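Local coordinates for SLT domain-containing protein (Bdellovibrio bacteriovorus HD100, PDB 6TAB) that probably acts as a lysozyme-like peptidoglycan hydrolase of altered substrate specificity that facilitates the predator's exit from its prey cell, at residues L115-L123 against V244-K254. Sequence-based numbering, arbitrary orientation.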
loop_
_atom_site.group_PDB
_atom_site.type_symbol
_atom_site.label_atom_id
_atom_site.label_comp_id
_atom_site.label_asym_id
_atom_site.label_seq_id
_atom_site.Cartn_x
_atom_site.Cartn_y
_atom_site.Cartn_z
ATOM N N LEU A 115 1.662 10.653 13.987
ATOM C CA LEU A 115 1.986 9.239 14.236
ATOM C C LEU A 115 2.936 8.678 13.169
ATOM O O LEU A 115 4.001 8.121 13.497
ATOM C CB LEU A 115 0.696 8.404 14.291
ATOM C CG LEU A 115 0.864 6.885 14.418
ATOM C CD1 LEU A 115 1.596 6.501 15.680
ATOM C CD2 LEU A 115 -0.467 6.146 14.325
ATOM N N PHE A 116 2.561 8.765 11.885
ATOM C CA PHE A 116 3.298 8.102 10.808
ATOM C C PHE A 116 4.536 8.860 10.334
ATOM O O PHE A 116 5.544 8.219 9.968
ATOM C CB PHE A 116 2.370 7.839 9.624
ATOM C CG PHE A 116 1.475 6.643 9.791
ATOM C CD1 PHE A 116 1.947 5.391 9.453
ATOM C CD2 PHE A 116 0.179 6.754 10.281
ATOM C CE1 PHE A 116 1.144 4.268 9.597
ATOM C CE2 PHE A 116 -0.637 5.637 10.411
ATOM C CZ PHE A 116 -0.134 4.382 10.102
ATOM N N CYS A 117 4.482 10.197 10.258
ATOM C CA CYS A 117 5.544 10.966 9.570
ATOM C C CYS A 117 5.496 12.417 10.028
ATOM O O CYS A 117 4.844 13.269 9.392
ATOM C CB CYS A 117 5.449 10.841 8.045
ATOM S SG CYS A 117 6.815 11.665 7.152
ATOM N N PRO A 118 6.113 12.726 11.200
ATOM C CA PRO A 118 5.885 14.046 11.790
ATOM C C PRO A 118 6.175 15.275 10.899
ATOM O O PRO A 118 5.449 16.298 11.005
ATOM C CB PRO A 118 6.759 13.990 13.064
ATOM C CG PRO A 118 6.682 12.524 13.446
ATOM C CD PRO A 118 6.740 11.769 12.135
ATOM N N LYS A 119 7.172 15.176 10.005
ATOM C CA LYS A 119 7.567 16.267 9.118
ATOM C C LYS A 119 6.888 16.178 7.732
ATOM O O LYS A 119 7.366 16.847 6.804
ATOM C CB LYS A 119 9.100 16.351 8.995
ATOM C CG LYS A 119 9.847 16.691 10.274
ATOM C CD LYS A 119 11.356 16.791 10.046
ATOM C CE LYS A 119 12.080 17.345 11.252
ATOM N NZ LYS A 119 13.555 17.226 11.125
ATOM N N TYR A 120 5.775 15.431 7.596
ATOM C CA TYR A 120 5.151 15.228 6.282
ATOM C C TYR A 120 4.877 16.563 5.555
ATOM O O TYR A 120 5.034 16.654 4.331
ATOM C CB TYR A 120 3.856 14.389 6.424
ATOM C CG TYR A 120 3.386 13.792 5.118
ATOM C CD1 TYR A 120 2.544 14.504 4.279
ATOM C CD2 TYR A 120 3.775 12.517 4.716
ATOM C CE1 TYR A 120 2.133 13.987 3.051
ATOM C CE2 TYR A 120 3.408 12.011 3.478
ATOM C CZ TYR A 120 2.543 12.723 2.652
ATOM O OH TYR A 120 2.137 12.189 1.452
ATOM N N SER A 121 4.352 17.558 6.277
ATOM C CA SER A 121 3.955 18.819 5.633
ATOM C C SER A 121 5.135 19.576 5.007
ATOM O O SER A 121 4.876 20.504 4.212
ATOM C CB SER A 121 3.204 19.735 6.582
ATOM O OG SER A 121 4.041 20.191 7.627
ATOM N N SER A 122 6.384 19.223 5.372
ATOM C CA SER A 122 7.607 19.853 4.821
ATOM C C SER A 122 8.151 19.141 3.568
ATOM O O SER A 122 9.085 19.653 2.926
ATOM C CB SER A 122 8.720 19.906 5.866
ATOM O OG SER A 122 8.326 20.649 7.002
ATOM N N LEU A 123 7.612 17.975 3.215
ATOM C CA LEU A 123 8.183 17.146 2.136
ATOM C C LEU A 123 7.870 17.746 0.748
ATOM O O LEU A 123 6.734 18.191 0.485
ATOM C CB LEU A 123 7.646 15.705 2.223
ATOM C CG LEU A 123 7.977 14.929 3.498
ATOM C CD1 LEU A 123 7.417 13.505 3.399
ATOM C CD2 LEU A 123 9.475 14.901 3.796
ATOM N N VAL A 244 4.466 1.155 11.431
ATOM C CA VAL A 244 4.451 2.501 12.063
ATOM C C VAL A 244 5.878 2.930 12.475
ATOM O O VAL A 244 6.274 4.063 12.245
ATOM C CB VAL A 244 3.516 2.535 13.292
ATOM C CG1 VAL A 244 3.712 3.773 14.168
ATOM C CG2 VAL A 244 2.069 2.421 12.869
ATOM N N SER A 245 6.650 2.012 13.121
ATOM C CA SER A 245 8.002 2.314 13.601
ATOM C C SER A 245 8.935 2.684 12.429
ATOM O O SER A 245 9.673 3.692 12.468
ATOM C CB SER A 245 8.579 1.164 14.409
ATOM O OG SER A 245 9.835 1.529 14.978
ATOM N N TRP A 246 8.927 1.854 11.381
ATOM C CA TRP A 246 9.829 2.091 10.243
ATOM C C TRP A 246 9.487 3.419 9.554
ATOM O O TRP A 246 10.382 4.171 9.174
ATOM C CB TRP A 246 9.815 0.919 9.271
ATOM C CG TRP A 246 10.287 -0.405 9.825
ATOM C CD1 TRP A 246 10.960 -0.654 10.981
ATOM C CD2 TRP A 246 10.007 -1.694 9.254
ATOM N NE1 TRP A 246 11.138 -2.015 11.159
ATOM C CE2 TRP A 246 10.559 -2.679 10.103
ATOM C CE3 TRP A 246 9.271 -2.100 8.140
ATOM C CZ2 TRP A 246 10.447 -4.040 9.827
ATOM C CZ3 TRP A 246 9.185 -3.445 7.850
ATOM C CH2 TRP A 246 9.781 -4.405 8.681
ATOM N N SER A 247 8.188 3.716 9.371
ATOM C CA SER A 247 7.734 4.986 8.762
ATOM C C SER A 247 8.231 6.206 9.559
ATOM O O SER A 247 8.864 7.132 9.019
ATOM C CB SER A 247 6.213 4.981 8.662
ATOM O OG SER A 247 5.698 6.230 8.212
ATOM N N GLN A 248 7.956 6.207 10.878
ATOM C CA GLN A 248 8.187 7.420 11.693
ATOM C C GLN A 248 9.692 7.659 11.919
ATOM O O GLN A 248 10.081 8.815 12.238
ATOM C CB GLN A 248 7.349 7.388 12.967
ATOM C CG GLN A 248 7.895 6.434 14.004
ATOM C CD GLN A 248 6.946 6.054 15.133
ATOM O OE1 GLN A 248 5.790 6.473 15.262
ATOM N NE2 GLN A 248 7.430 5.182 15.954
ATOM N N ASN A 249 10.534 6.638 11.690
ATOM C CA ASN A 249 12.006 6.759 11.856
ATOM C C ASN A 249 12.748 7.006 10.529
ATOM O O ASN A 249 13.998 7.111 10.550
ATOM C CB ASN A 249 12.540 5.556 12.634
ATOM C CG ASN A 249 12.117 5.612 14.098
ATOM O OD1 ASN A 249 11.573 4.666 14.642
ATOM N ND2 ASN A 249 12.441 6.705 14.776
ATOM N N LEU A 250 12.041 7.149 9.401
ATOM C CA LEU A 250 12.687 7.573 8.186
ATOM C C LEU A 250 13.314 8.960 8.423
ATOM O O LEU A 250 12.676 9.843 9.049
ATOM C CB LEU A 250 11.672 7.603 7.033
ATOM C CG LEU A 250 11.041 6.250 6.557
ATOM C CD1 LEU A 250 9.994 6.567 5.535
ATOM C CD2 LEU A 250 12.150 5.340 6.022
ATOM N N SER A 251 14.511 9.209 7.863
ATOM C CA SER A 251 15.228 10.476 8.089
ATOM C C SER A 251 14.383 11.677 7.644
ATOM O O SER A 251 14.387 12.735 8.290
ATOM C CB SER A 251 16.636 10.458 7.474
ATOM O OG SER A 251 16.565 10.295 6.048
ATOM N N ILE A 252 13.654 11.507 6.548
ATOM C CA ILE A 252 12.811 12.601 6.005
ATOM C C ILE A 252 11.612 12.932 6.911
ATOM O O ILE A 252 10.997 14.021 6.765
ATOM C CB ILE A 252 12.380 12.322 4.548
ATOM C CG1 ILE A 252 11.475 11.083 4.439
ATOM C CG2 ILE A 252 13.616 12.278 3.644
ATOM C CD1 ILE A 252 10.903 10.826 3.067
ATOM N N CYS A 253 11.192 11.996 7.760
ATOM C CA CYS A 253 9.990 12.111 8.597
ATOM C C CYS A 253 10.310 12.665 9.995
ATOM O O CYS A 253 9.433 13.262 10.648
ATOM C CB CYS A 253 9.289 10.761 8.759
ATOM S SG CYS A 253 8.399 10.239 7.269
ATOM N N LYS A 254 11.542 12.429 10.473
ATOM C CA LYS A 254 11.956 12.633 11.900
ATOM C C LYS A 254 12.784 13.929 11.990
ATOM O O LYS A 254 12.721 14.636 13.004
ATOM C CB LYS A 254 12.712 11.377 12.381
ATOM C CG LYS A 254 13.122 11.303 13.852
ATOM C CD LYS A 254 13.930 10.040 14.103
ATOM C CE LYS A 254 14.366 9.819 15.537
ATOM N NZ LYS A 254 14.783 8.405 15.730
ATOM O OXT LYS A 254 13.589 14.290 11.073
#
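C117 and C253 bring the two backbones closest, their CA atoms 4.7 Å apart, at the point where 115-123 has just left helix 113-116 for a type I turn and 244-254 is running to the chain end beyond helix 238-248. The covalent link is the C117 SG to C253 SG disulfide, with its chi3 of -93° near the right angle that a relaxed S-S bond prefers. C117 reaches across with SG anti to its backbone N (chi1 -175°), whereas C253 turns its sulfur beside its own N. Both cysteines are buried, and Y131 of helix 125-144 packs against them. Two residues beyond C117, the backbone N of K119 donates to C253 O at 3.0 Å, a bent bond (143° at the hydrogen) with the donor tilted from the carbonyl plane. A disulfide thus pins the C-terminal tail to a loop 136 residues earlier in this SLT-family domain of the lysozyme clan, leaving most of the modelled chain between the two cysteines. On the helix side, S247 OG donates to F116 O at 2.7 Å, approaching from above the carbonyl plane; Y131 OH is a second hydrogen-bonding partner of that hydroxyl. The same serine oxygen lies at the edge of the F116 ring, near its plane, while V244 divides its two methyls: CG2 meets CE1 of F116 at 3.9 Å and CG1 meets CD1 of L115 at 3.8 Å. Toward the exposed end, the extended K119 side chain runs alongside the last residues, its CB and CG against C253 O, and its NZ forms a salt bridge of 2.9 Å with the terminal carboxylate oxygen K254 OXT. Further along 115-123, the buried side chains of L123 and I252 cross at about a right angle, CD2 of L123 lying 4.0 Å from CB of I252.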